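Pyrroline carboxylate reductase (Plasmodium falciparum, PDB 2RCY) binds NADP and probably reduces pyrroline-5-carboxylate to proline, the closing step of proline synthesis. Local coordinates at residues Gly93-Ile96 with Gly97-Glu100. Residues are numbered along the deposited sequence; the frame is centred on the assembly and turned at random.
Sequences GLNI and GKLE
Asn-95 and Leu-99 meet across the first turn of helix 96-103, where a loop that follows strand 86-89 winds into the helix, a worked example of a helix start. Leu-99 N donates to Asn-95 O at 2.9 Å, and Glu-100 N repeats the pattern to Ile-96 O at 2.7 Å, the straighter of the two with an N-H...O angle of 163°. Asn-95 holds the N-cap position. Its CG is tucked between the backbone N and the carbonyl carbon (chi1 47°), which swings the amide over the opening turn, beside Gly-97 and Lys-98.

Leu-99 folds back on the carbonyls before it, with CG 3.3 Å from Asn-95 O, while its CD1 lies 3.6 Å from Leu-94 O and CD2 makes a loose apolar contact with Leu-94 CB. On another side of the helix, Ile-96 and Glu-100 pass at a slant: the methyl CG2 of Ile-96, anti to its own backbone N, sits 3.7 Å from Glu-100 CD.

Farther out, Leu-75 of helix 71-77 and Ile-109 of strand 108-113 pack on Leu-99, and Leu-94 rests on Pro-68, a predicted NADP-binding residue. A weak hydrogen bond joins Ile-96 N to Glu-156 OE1, and Lys-98 NZ turns away to a salt bridge with the C-terminal carboxylate, Ser-262 OXT.

The contact thus joins a polar helix start to a buried leucine face in the Rossmann-type domain, and at the N-terminal end of helix 96-103 the helix dipole would probably favour the negative charge of Glu-156.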
ATOM      1  N   GLY A  93      12.038  25.887 -17.817  1.00 41.60           N
ATOM      2  CA  GLY A  93      12.058  26.514 -16.501  1.00 41.52           C
ATOM      3  C   GLY A  93      12.399  27.992 -16.526  1.00 41.46           C
ATOM      4  O   GLY A  93      11.776  28.786 -15.818  1.00 41.37           O
ATOM      5  N   LEU A  94      13.384  28.358 -17.344  1.00 41.46           N
ATOM      6  CA  LEU A  94      13.873  29.735 -17.413  1.00 41.50           C
ATOM      7  C   LEU A  94      12.862  30.684 -18.053  1.00 41.53           C
ATOM      8  O   LEU A  94      12.759  30.770 -19.279  1.00 41.49           O
ATOM      9  CB  LEU A  94      15.225  29.804 -18.142  1.00 41.50           C
ATOM     10  CG  LEU A  94      16.430  29.076 -17.532  1.00 41.56           C
ATOM     11  CD1 LEU A  94      17.615  29.161 -18.472  1.00 41.49           C
ATOM     12  CD2 LEU A  94      16.800  29.623 -16.150  1.00 41.61           C
ATOM     13  N   ASN A  95      12.115  31.386 -17.204  1.00 41.61           N
ATOM     14  CA  ASN A  95      11.097  32.331 -17.659  1.00 41.72           C
ATOM     15  C   ASN A  95      11.665  33.683 -18.086  1.00 41.82           C
ATOM     16  O   ASN A  95      12.871  33.916 -17.986  1.00 41.78           O
ATOM     17  CB  ASN A  95       9.979  32.496 -16.615  1.00 41.74           C
ATOM     18  CG  ASN A  95      10.504  32.695 -15.202  1.00 41.81           C
ATOM     19  OD1 ASN A  95      10.232  31.887 -14.315  1.00 41.90           O
ATOM     20  ND2 ASN A  95      11.255  33.770 -14.984  1.00 41.74           N
ATOM     21  N   ILE A  96      10.786  34.563 -18.564  1.00 42.00           N
ATOM     22  CA  ILE A  96      11.172  35.877 -19.087  1.00 42.15           C
ATOM     23  C   ILE A  96      11.965  36.701 -18.067  1.00 42.33           C
ATOM     24  O   ILE A  96      12.962  37.328 -18.421  1.00 42.35           O
ATOM     25  CB  ILE A  96       9.938  36.667 -19.607  1.00 42.15           C
ATOM     26  CG1 ILE A  96       9.304  35.937 -20.798  1.00 42.04           C
ATOM     27  CG2 ILE A  96      10.322  38.095 -19.995  1.00 42.13           C
ATOM     28  CD1 ILE A  96       7.910  36.420 -21.158  1.00 42.16           C
ATOM     29  N   GLY A  97      11.525  36.678 -16.810  1.00 42.50           N
ATOM     30  CA  GLY A  97      12.213  37.375 -15.721  1.00 42.76           C
ATOM     31  C   GLY A  97      13.663  36.960 -15.555  1.00 42.94           C
ATOM     32  O   GLY A  97      14.544  37.811 -15.412  1.00 42.91           O
ATOM     33  N   LYS A  98      13.908  35.652 -15.579  1.00 43.20           N
ATOM     34  CA  LYS A  98      15.263  35.104 -15.498  1.00 43.48           C
ATOM     35  C   LYS A  98      16.072  35.367 -16.766  1.00 43.59           C
ATOM     36  O   LYS A  98      17.288  35.554 -16.702  1.00 43.67           O
ATOM     37  CB  LYS A  98      15.226  33.604 -15.201  1.00 43.47           C
ATOM     38  CG  LYS A  98      15.104  33.258 -13.721  1.00 43.98           C
ATOM     39  CD  LYS A  98      16.469  33.059 -13.067  1.00 44.64           C
ATOM     40  CE  LYS A  98      16.353  32.289 -11.756  1.00 45.06           C
ATOM     41  NZ  LYS A  98      15.873  30.884 -11.948  1.00 45.17           N
ATOM     42  N   LEU A  99      15.392  35.380 -17.912  1.00 43.71           N
ATOM     43  CA  LEU A  99      16.036  35.662 -19.194  1.00 43.81           C
ATOM     44  C   LEU A  99      16.409  37.139 -19.321  1.00 43.93           C
ATOM     45  O   LEU A  99      17.490  37.466 -19.811  1.00 43.91           O
ATOM     46  CB  LEU A  99      15.145  35.221 -20.365  1.00 43.78           C
ATOM     47  CG  LEU A  99      14.926  33.716 -20.573  1.00 43.69           C
ATOM     48  CD1 LEU A  99      13.721  33.468 -21.470  1.00 43.59           C
ATOM     49  CD2 LEU A  99      16.168  33.028 -21.131  1.00 43.57           C
ATOM     50  N   GLU A 100      15.515  38.019 -18.869  1.00 44.11           N
ATOM     51  CA  GLU A 100      15.779  39.462 -18.821  1.00 44.35           C
ATOM     52  C   GLU A 100      16.902  39.792 -17.839  1.00 44.56           C
ATOM     53  O   GLU A 100      17.558  40.827 -17.957  1.00 44.61           O
ATOM     54  CB  GLU A 100      14.514  40.237 -18.440  1.00 44.29           C
ATOM     55  CG  GLU A 100      13.491  40.359 -19.560  1.00 44.25           C
ATOM     56  CD  GLU A 100      12.230  41.096 -19.146  1.00 44.29           C
ATOM     57  OE1 GLU A 100      11.898  41.113 -17.941  1.00 44.30           O
ATOM     58  OE2 GLU A 100      11.559  41.653 -20.037  1.00 44.29           O
TER